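Local coordinates for protein methylaspartate ammonia-lyase (Citrobacter amalonaticus, PDB 1KKO) that catalyses the reversible, magnesium-dependent anti elimination of ammonia from L-threo-3-methylaspartate to give mesaconate, at residues Tyr214-Ser219 with Glu264-Pro269; Glu165-Phe170 with Ala377-Arg382; Arg253-Ile258 with Thr289-Glu294. All blocks are in the same frame, centred on the assembly; numbering follows the deposited sequence.

Interaction 1. Residues Tyr214-Ser219 with Glu264-Pro269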
loop_
_atom_site.group_PDB
_atom_site.type_symbol
_atom_site.label_atom_id
_atom_site.label_comp_id
_atom_site.label_asym_id
_atom_site.label_seq_id
_atom_site.Cartn_x
_atom_site.Cartn_y
_atom_site.Cartn_z
ATOM N N TYR A 214 4.209 8.158 -27.036
ATOM C CA TYR A 214 4.367 7.873 -25.616
ATOM C C TYR A 214 5.714 7.206 -25.303
ATOM O O TYR A 214 6.374 7.559 -24.323
ATOM C CB TYR A 214 3.223 7.007 -25.099
ATOM C CG TYR A 214 3.411 6.700 -23.631
ATOM C CD1 TYR A 214 3.182 7.678 -22.671
ATOM C CD2 TYR A 214 3.875 5.460 -23.207
ATOM C CE1 TYR A 214 3.386 7.424 -21.337
ATOM C CE2 TYR A 214 4.069 5.200 -21.874
ATOM C CZ TYR A 214 3.834 6.184 -20.943
ATOM O OH TYR A 214 4.042 5.908 -19.607
ATOM N N VAL A 215 6.133 6.242 -26.121
ATOM C CA VAL A 215 7.400 5.573 -25.873
ATOM C C VAL A 215 8.534 6.589 -25.927
ATOM O O VAL A 215 9.463 6.549 -25.119
ATOM C CB VAL A 215 7.665 4.417 -26.852
ATOM C CG1 VAL A 215 9.021 3.805 -26.596
ATOM C CG2 VAL A 215 6.596 3.345 -26.711
ATOM N N ARG A 216 8.455 7.506 -26.888
ATOM C CA ARG A 216 9.471 8.538 -27.029
ATOM C C ARG A 216 9.466 9.460 -25.815
ATOM O O ARG A 216 10.524 9.821 -25.292
ATOM C CB ARG A 216 9.231 9.343 -28.309
ATOM C CG ARG A 216 10.290 10.398 -28.576
ATOM C CD ARG A 216 11.677 9.837 -28.718
ATOM N NE ARG A 216 12.698 10.799 -28.331
ATOM C CZ ARG A 216 13.899 10.878 -28.885
ATOM N NH1 ARG A 216 14.245 10.042 -29.858
ATOM N NH2 ARG A 216 14.756 11.795 -28.460
ATOM N N TRP A 217 8.270 9.843 -25.380
ATOM C CA TRP A 217 8.135 10.692 -24.208
ATOM C C TRP A 217 8.744 9.984 -23.003
ATOM O O TRP A 217 9.447 10.586 -22.199
ATOM C CB TRP A 217 6.674 11.017 -23.915
ATOM C CG TRP A 217 6.560 11.813 -22.669
ATOM C CD1 TRP A 217 6.658 13.167 -22.554
ATOM C CD2 TRP A 217 6.419 11.309 -21.338
ATOM N NE1 TRP A 217 6.553 13.542 -21.237
ATOM C CE2 TRP A 217 6.405 12.418 -20.468
ATOM C CE3 TRP A 217 6.273 10.030 -20.789
ATOM C CZ2 TRP A 217 6.269 12.286 -19.086
ATOM C CZ3 TRP A 217 6.141 9.905 -19.421
ATOM C CH2 TRP A 217 6.131 11.024 -18.587
ATOM N N LEU A 218 8.466 8.690 -22.904
ATOM C CA LEU A 218 8.917 7.866 -21.793
ATOM C C LEU A 218 10.438 7.756 -21.736
ATOM O O LEU A 218 11.051 8.019 -20.700
ATOM C CB LEU A 218 8.270 6.490 -21.925
ATOM C CG LEU A 218 8.745 5.377 -21.004
ATOM C CD1 LEU A 218 8.558 5.761 -19.550
ATOM C CD2 LEU A 218 7.974 4.121 -21.346
ATOM N N SER A 219 11.059 7.379 -22.847
ATOM C CA SER A 219 12.514 7.283 -22.860
ATOM C C SER A 219 13.159 8.665 -22.658
ATOM O O SER A 219 14.154 8.787 -21.948
ATOM C CB SER A 219 13.021 6.601 -24.123
ATOM O OG SER A 219 12.572 7.269 -25.275
ATOM N N GLU A 264 12.159 4.296 -30.633
ATOM C CA GLU A 264 11.601 5.281 -29.713
ATOM C C GLU A 264 12.097 5.060 -28.276
ATOM O O GLU A 264 12.031 5.969 -27.449
ATOM C CB GLU A 264 10.071 5.259 -29.753
ATOM C CG GLU A 264 9.457 5.216 -31.149
ATOM C CD GLU A 264 9.840 6.393 -32.032
ATOM O OE1 GLU A 264 9.615 6.298 -33.260
ATOM O OE2 GLU A 264 10.352 7.406 -31.513
ATOM N N ALA A 265 12.609 3.863 -27.999
ATOM C CA ALA A 265 13.084 3.514 -26.660
ATOM C C ALA A 265 14.496 4.024 -26.367
ATOM O O ALA A 265 14.959 3.941 -25.228
ATOM C CB ALA A 265 13.008 2.015 -26.452
ATOM N N GLN A 266 15.182 4.530 -27.396
ATOM C CA GLN A 266 16.522 5.109 -27.249
ATOM C C GLN A 266 17.512 4.223 -26.485
ATOM O O GLN A 266 18.234 4.691 -25.603
ATOM C CB GLN A 266 16.434 6.486 -26.594
ATOM C CG GLN A 266 15.581 7.449 -27.385
ATOM C CD GLN A 266 15.609 8.854 -26.842
ATOM O OE1 GLN A 266 16.534 9.613 -27.132
ATOM N NE2 GLN A 266 14.586 9.221 -26.076
ATOM N N GLY A 267 17.548 2.940 -26.825
ATOM C CA GLY A 267 18.504 2.032 -26.222
ATOM C C GLY A 267 18.017 1.266 -25.000
ATOM O O GLY A 267 18.673 0.333 -24.558
ATOM N N LEU A 268 16.874 1.661 -24.446
ATOM C CA LEU A 268 16.296 0.959 -23.306
ATOM C C LEU A 268 15.569 -0.268 -23.850
ATOM O O LEU A 268 14.830 -0.148 -24.820
ATOM C CB LEU A 268 15.319 1.878 -22.568
ATOM C CG LEU A 268 15.914 3.207 -22.085
ATOM C CD1 LEU A 268 14.856 4.117 -21.475
ATOM C CD2 LEU A 268 17.034 2.967 -21.098
ATOM N N PRO A 269 15.764 -1.443 -23.255
ATOM C CA PRO A 269 15.067 -2.639 -23.738
ATOM C C PRO A 269 13.565 -2.440 -23.697
ATOM O O PRO A 269 13.068 -1.799 -22.772
ATOM C CB PRO A 269 15.491 -3.725 -22.753
ATOM C CG PRO A 269 16.725 -3.217 -22.090
ATOM C CD PRO A 269 16.627 -1.731 -22.096
#
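The guanidinium of Arg216 and the carboxamide of Gln266 lie stacked, their planes 22° apart, with Gln266 NE2 3.2 Å above the centre of the guanidinium. Although Arg216 NH2 and Gln266 OE1 come close, the geometry is too poor for a hydrogen bond, so the pair meets as stacked planes. Gln266 NE2 donates a nearly straight bond of 2.9 Å (173° at the hydrogen) to Ser219 OG, which lies almost in the amide plane. The hydroxyl is acceptor in that bond and donor in the next: Ser219 OG gives a short 2.6 Å bond to Glu264 O, in the carbonyl plane. With chi1 at 57°, OG sits between the backbone N and carbonyl carbon of Ser219, and a side chain this small lets the loop come close to the helix. Asp220 is a partner of both flat groups, through a salt bridge with Arg216 NH2 and a hydrogen bond from Gln266 NE2. On the inner side Val215 CG1 rests 3.6 Å from Glu264 CB, an apolar branch suited to the buried flank. Gln266 and Gly267 form the corner of a type I' beta turn, and at the backbone angles of Gly267 a CB would press on the carbonyl O of Gln266, which calls for glycine. This turn leads from helix 251-260 into strand 270-273, on the outside of the TIM barrel, against helix 209-225.

Interaction 2. Residues Glu165-Phe170 with Ala377-Arg382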
loop_
_atom_site.group_PDB
_atom_site.type_symbol
_atom_site.label_atom_id
_atom_site.label_comp_id
_atom_site.label_asym_id
_atom_site.label_seq_id
_atom_site.Cartn_x
_atom_site.Cartn_y
_atom_site.Cartn_z
ATOM N N GLU A 165 19.596 -12.836 -3.959
ATOM C CA GLU A 165 19.759 -11.903 -5.061
ATOM C C GLU A 165 18.427 -11.264 -5.415
ATOM O O GLU A 165 17.399 -11.929 -5.456
ATOM C CB GLU A 165 20.324 -12.634 -6.282
ATOM C CG GLU A 165 20.594 -11.751 -7.482
ATOM C CD GLU A 165 21.349 -12.482 -8.575
ATOM O OE1 GLU A 165 21.876 -13.580 -8.304
ATOM O OE2 GLU A 165 21.417 -11.963 -9.708
ATOM N N ALA A 166 18.464 -9.968 -5.676
ATOM C CA ALA A 166 17.264 -9.238 -6.028
ATOM C C ALA A 166 16.674 -9.703 -7.344
ATOM O O ALA A 166 17.371 -10.253 -8.205
ATOM C CB ALA A 166 17.565 -7.767 -6.112
ATOM N N ILE A 167 15.372 -9.483 -7.473
ATOM C CA ILE A 167 14.621 -9.753 -8.687
ATOM C C ILE A 167 14.248 -8.395 -9.273
ATOM O O ILE A 167 13.800 -7.521 -8.525
ATOM C CB ILE A 167 13.309 -10.486 -8.332
ATOM C CG1 ILE A 167 13.560 -11.823 -7.624
ATOM C CG2 ILE A 167 12.431 -10.649 -9.568
ATOM C CD1 ILE A 167 14.253 -12.859 -8.467
ATOM N N PRO A 168 14.386 -8.189 -10.586
ATOM C CA PRO A 168 13.944 -6.928 -11.180
ATOM C C PRO A 168 12.459 -6.674 -10.953
ATOM O O PRO A 168 11.657 -7.576 -11.175
ATOM C CB PRO A 168 14.251 -7.117 -12.666
ATOM C CG PRO A 168 15.358 -8.104 -12.686
ATOM C CD PRO A 168 15.017 -9.065 -11.592
ATOM N N LEU A 169 12.127 -5.455 -10.539
ATOM C CA LEU A 169 10.757 -5.081 -10.215
ATOM C C LEU A 169 10.152 -4.185 -11.282
ATOM O O LEU A 169 10.822 -3.310 -11.829
ATOM C CB LEU A 169 10.696 -4.361 -8.866
ATOM C CG LEU A 169 11.321 -5.091 -7.683
ATOM C CD1 LEU A 169 11.101 -4.306 -6.398
ATOM C CD2 LEU A 169 10.761 -6.469 -7.550
ATOM N N PHE A 170 8.861 -4.386 -11.503
ATOM C CA PHE A 170 8.102 -3.732 -12.563
ATOM C C PHE A 170 6.958 -2.928 -11.969
ATOM O O PHE A 170 6.065 -3.493 -11.332
ATOM C CB PHE A 170 7.552 -4.817 -13.496
ATOM C CG PHE A 170 6.634 -4.330 -14.568
ATOM C CD1 PHE A 170 6.856 -3.138 -15.228
ATOM C CD2 PHE A 170 5.536 -5.091 -14.912
ATOM C CE1 PHE A 170 6.004 -2.728 -16.229
ATOM C CE2 PHE A 170 4.679 -4.681 -15.905
ATOM C CZ PHE A 170 4.925 -3.506 -16.575
ATOM N N ALA A 377 13.055 -17.444 -4.151
ATOM C CA ALA A 377 13.407 -18.852 -4.267
ATOM C C ALA A 377 13.444 -19.329 -5.718
ATOM O O ALA A 377 14.407 -19.954 -6.141
ATOM C CB ALA A 377 12.439 -19.703 -3.484
ATOM N N ALA A 378 12.406 -19.023 -6.481
ATOM C CA ALA A 378 12.238 -19.583 -7.819
ATOM C C ALA A 378 12.991 -18.867 -8.926
ATOM O O ALA A 378 13.254 -19.455 -9.968
ATOM C CB ALA A 378 10.751 -19.680 -8.154
ATOM N N ARG A 379 13.270 -17.582 -8.738
ATOM C CA ARG A 379 14.088 -16.790 -9.649
ATOM C C ARG A 379 13.443 -16.422 -10.972
ATOM O O ARG A 379 13.990 -16.685 -12.038
ATOM C CB ARG A 379 15.423 -17.497 -9.920
ATOM C CG ARG A 379 16.155 -17.926 -8.670
ATOM C CD ARG A 379 16.253 -16.860 -7.639
ATOM N NE ARG A 379 16.851 -15.658 -8.185
ATOM C CZ ARG A 379 17.027 -14.553 -7.490
ATOM N NH1 ARG A 379 16.634 -14.517 -6.218
ATOM N NH2 ARG A 379 17.599 -13.495 -8.046
ATOM N N PRO A 380 12.291 -15.773 -10.933
ATOM C CA PRO A 380 11.721 -15.263 -12.174
ATOM C C PRO A 380 12.589 -14.099 -12.668
ATOM O O PRO A 380 13.379 -13.538 -11.912
ATOM C CB PRO A 380 10.342 -14.759 -11.739
ATOM C CG PRO A 380 10.563 -14.345 -10.306
ATOM C CD PRO A 380 11.459 -15.434 -9.761
HETATM N N MSE A 381 12.425 -13.738 -13.927
HETATM C CA MSE A 381 13.128 -12.615 -14.516
HETATM C C MSE A 381 12.591 -11.247 -14.106
HETATM O O MSE A 381 13.306 -10.257 -14.191
HETATM C CB MSE A 381 13.008 -12.744 -16.033
HETATM C CG MSE A 381 14.296 -13.104 -16.675
HETATM SE SE MSE A 381 15.267 -11.478 -16.964
HETATM C CE MSE A 381 14.617 -10.992 -18.675
ATOM N N ARG A 382 11.333 -11.205 -13.671
ATOM C CA ARG A 382 10.662 -9.957 -13.386
ATOM C C ARG A 382 9.558 -10.214 -12.392
ATOM O O ARG A 382 8.961 -11.275 -12.402
ATOM C CB ARG A 382 10.050 -9.445 -14.688
ATOM C CG ARG A 382 9.458 -8.048 -14.656
ATOM C CD ARG A 382 9.270 -7.439 -16.033
ATOM N NE ARG A 382 10.544 -7.426 -16.737
ATOM C CZ ARG A 382 10.709 -7.289 -18.042
ATOM N NH1 ARG A 382 9.684 -7.087 -18.848
ATOM N NH2 ARG A 382 11.934 -7.368 -18.548
#
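Arg379, Ile167 and Arg382 have the largest areas buried here, and a methyl of Ile167 lies over the guanidinium of Arg379: Ile167 CD1 stands 3.3 Å above its centre. The edge of that group serves the backbone instead. Arg379 NH1 donates to Glu165 O at 2.8 Å, with the acceptor in the guanidinium plane, while NH2 adds weak bonds to the same oxygen and to Ala166 O. Bends at chi2 and chi3 fold the arginine chain back, and its NH1 also reaches Leu376 O in the helix that Arg379 follows. Arginine suits the spot because its flat group accepts a methyl on one face and still binds carbonyls at its rim. The same Ile167 CD1 lies 4.0 Å from Pro380 CD, while the other branch, Ile167 CG2, comes 3.8 Å from Pro380 O. Pro168 CD lies 3.3 Å from the carbonyl oxygen of Met381, here a selenomethionine. Arg382 closes against Pro168 through a CA-H...O contact, 3.4 Å from Arg382 CA to Pro168 O, and its aliphatic CG lies 3.9 Å from Phe170 CB. Its charged tip turns elsewhere, with NH1 bonded to His236 and a cation-pi contact with Tyr271. Phe170 in turn stacks on His236 and touches His194, assigned as a transition-state stabiliser. Strand 169-170 joins strand 382-384 in parallel through backbone bonds, the pairing of first and last strands that closes a TIM barrel.

Interaction 3. Residues Arg253-Ile258 with Thr289-Glu294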
loop_
_atom_site.group_PDB
_atom_site.type_symbol
_atom_site.label_atom_id
_atom_site.label_comp_id
_atom_site.label_asym_id
_atom_site.label_seq_id
_atom_site.Cartn_x
_atom_site.Cartn_y
_atom_site.Cartn_z
ATOM N N ARG A 253 1.868 -7.663 -39.660
ATOM C CA ARG A 253 1.725 -6.214 -39.543
ATOM C C ARG A 253 1.909 -5.796 -38.082
ATOM O O ARG A 253 2.471 -4.744 -37.791
ATOM C CB ARG A 253 0.363 -5.762 -40.067
ATOM C CG ARG A 253 0.246 -5.827 -41.596
ATOM C CD ARG A 253 -1.164 -5.663 -42.122
ATOM N NE ARG A 253 -1.738 -4.357 -41.819
ATOM C CZ ARG A 253 -3.039 -4.116 -41.764
ATOM N NH1 ARG A 253 -3.906 -5.096 -41.987
ATOM N NH2 ARG A 253 -3.483 -2.899 -41.474
ATOM N N CYS A 254 1.436 -6.638 -37.170
ATOM C CA CYS A 254 1.610 -6.385 -35.747
ATOM C C CYS A 254 3.097 -6.342 -35.421
ATOM O O CYS A 254 3.571 -5.415 -34.755
ATOM C CB CYS A 254 0.915 -7.467 -34.924
ATOM S SG CYS A 254 -0.894 -7.349 -34.896
ATOM N N ALA A 255 3.836 -7.331 -35.908
ATOM C CA ALA A 255 5.269 -7.412 -35.643
ATOM C C ALA A 255 6.015 -6.228 -36.242
ATOM O O ALA A 255 6.918 -5.682 -35.625
ATOM C CB ALA A 255 5.835 -8.710 -36.168
ATOM N N GLU A 256 5.635 -5.824 -37.451
ATOM C CA GLU A 256 6.266 -4.673 -38.079
ATOM C C GLU A 256 6.130 -3.441 -37.194
ATOM O O GLU A 256 7.093 -2.708 -36.980
ATOM C CB GLU A 256 5.637 -4.388 -39.448
ATOM C CG GLU A 256 6.124 -3.097 -40.091
ATOM C CD GLU A 256 5.352 -2.734 -41.346
ATOM O OE1 GLU A 256 4.193 -3.176 -41.495
ATOM O OE2 GLU A 256 5.909 -1.999 -42.184
ATOM N N TYR A 257 4.918 -3.201 -36.703
ATOM C CA TYR A 257 4.665 -2.041 -35.861
ATOM C C TYR A 257 5.444 -2.128 -34.545
ATOM O O TYR A 257 6.080 -1.169 -34.124
ATOM C CB TYR A 257 3.176 -1.892 -35.563
ATOM C CG TYR A 257 2.929 -0.866 -34.487
ATOM C CD1 TYR A 257 3.080 0.487 -34.751
ATOM C CD2 TYR A 257 2.609 -1.252 -33.194
ATOM C CE1 TYR A 257 2.887 1.435 -33.766
ATOM C CE2 TYR A 257 2.412 -0.312 -32.197
ATOM C CZ TYR A 257 2.548 1.031 -32.486
ATOM O OH TYR A 257 2.343 1.960 -31.491
ATOM N N ILE A 258 5.373 -3.281 -33.892
ATOM C CA ILE A 258 6.079 -3.477 -32.628
ATOM C C ILE A 258 7.574 -3.239 -32.823
ATOM O O ILE A 258 8.215 -2.561 -32.028
ATOM C CB ILE A 258 5.799 -4.890 -32.086
ATOM C CG1 ILE A 258 4.352 -4.990 -31.595
ATOM C CG2 ILE A 258 6.748 -5.232 -30.943
ATOM C CD1 ILE A 258 3.867 -6.391 -31.431
ATOM N N THR A 289 2.896 -16.798 -31.452
ATOM C CA THR A 289 3.979 -17.518 -32.124
ATOM C C THR A 289 4.308 -16.850 -33.448
ATOM O O THR A 289 5.463 -16.626 -33.782
ATOM C CB THR A 289 3.583 -18.984 -32.346
ATOM O OG1 THR A 289 3.378 -19.634 -31.082
ATOM C CG2 THR A 289 4.705 -19.771 -33.026
ATOM N N ALA A 290 3.270 -16.518 -34.201
ATOM C CA ALA A 290 3.445 -15.841 -35.478
ATOM C C ALA A 290 4.079 -14.455 -35.340
ATOM O O ALA A 290 4.924 -14.073 -36.140
ATOM C CB ALA A 290 2.128 -15.759 -36.210
ATOM N N ILE A 291 3.684 -13.684 -34.325
ATOM C CA ILE A 291 4.306 -12.381 -34.119
ATOM C C ILE A 291 5.787 -12.557 -33.772
ATOM O O ILE A 291 6.637 -11.821 -34.281
ATOM C CB ILE A 291 3.577 -11.567 -33.019
ATOM C CG1 ILE A 291 2.146 -11.250 -33.460
ATOM C CG2 ILE A 291 4.339 -10.278 -32.711
ATOM C CD1 ILE A 291 1.266 -10.722 -32.332
ATOM N N THR A 292 6.080 -13.506 -32.888
ATOM C CA THR A 292 7.451 -13.779 -32.481
ATOM C C THR A 292 8.290 -14.151 -33.706
ATOM O O THR A 292 9.392 -13.629 -33.888
ATOM C CB THR A 292 7.444 -14.904 -31.439
ATOM O OG1 THR A 292 6.755 -14.451 -30.261
ATOM C CG2 THR A 292 8.857 -15.226 -30.941
ATOM N N LYS A 293 7.742 -15.018 -34.554
ATOM C CA LYS A 293 8.429 -15.434 -35.779
ATOM C C LYS A 293 8.800 -14.229 -36.632
ATOM O O LYS A 293 9.933 -14.117 -37.117
ATOM C CB LYS A 293 7.538 -16.376 -36.588
ATOM C CG LYS A 293 8.226 -17.006 -37.797
ATOM C CD LYS A 293 7.240 -17.745 -38.692
ATOM C CE LYS A 293 7.942 -18.404 -39.870
ATOM N NZ LYS A 293 6.980 -18.892 -40.893
ATOM N N GLU A 294 7.856 -13.320 -36.842
ATOM C CA GLU A 294 8.140 -12.145 -37.660
ATOM C C GLU A 294 9.131 -11.176 -36.996
ATOM O O GLU A 294 9.964 -10.580 -37.680
ATOM C CB GLU A 294 6.848 -11.431 -38.070
ATOM C CG GLU A 294 7.047 -10.205 -38.951
ATOM C CD GLU A 294 7.563 -10.510 -40.351
ATOM O OE1 GLU A 294 7.693 -11.695 -40.723
ATOM O OE2 GLU A 294 7.843 -9.537 -41.083
#
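Ile291 is the residue of helix 281-298 that meets three side chains of residues 253-258, on helix 251-260, and its atoms divide the work. CB stands back from the partner helix, 4.8 Å from Ala255 CB, and sends its two branches apart. The methyl CG2, anti to the backbone N, touches two neighbours, 4.1 Å from each of Ala255 CB and Ile258 CD1. The other branch starts with CG1, anti to the carbonyl carbon (chi1 -64°), and ends in CD1, which rests 4.2 Å from Cys254 CB. A beta-branched residue suits this place because one side chain can thus reach two adjacent residues and one a turn farther on. The isoleucines themselves cross at about a right angle, meeting through a single pair of methyls.

Ala255 is the partner at the closest point. Its CB sits 3.7 Å from the backbone oxygen of Ile291 and 3.4 Å from Glu294 CG, and a side chain of one methyl keeps the contact close, with the segment axes 8.4 Å apart. Glu294 contributes only its aliphatic part: CG is anti to the backbone N, the chain bends at chi2, and the carboxylate has its salt bridge with Arg297. No hydrogen bond joins the two segments, and their crossing angle of -52° is close to the value expected for ridges-into-grooves packing with i±4 ridges on both helices.

Both are outer helices of the barrel, consecutive except for strand 270-273 between them. Around them, Cys254 and Ile258 also pack on Ile243 of helix 242-246, Ile258 reaches Val302 just ahead of strand 303-306, and Tyr257 turns to Leu211 of helix 209-225.

In the fold
All three contacts belong to the eight-stranded TIM barrel that this enzyme shares with the enolase superfamily. Interaction 2 joins the approaches to the first and last strands, 169-170 and 382-384, and so encloses the other two along the chain. Interactions 1 and 3 lie on the outer helical layer, and their segments alternate in sequence: 214-219, 253-258, 264-269, 289-294. Their centres are 19 Å apart, against 23 Å from interaction 1 to interaction 2 and 27 Å from 2 to 3, and no pair touches. They lie at different places round the barrel, whose strands 234-238 and 270-273 end in the magnesium ligands Asp238 and Glu273, with Asp307 just after strand 303-306.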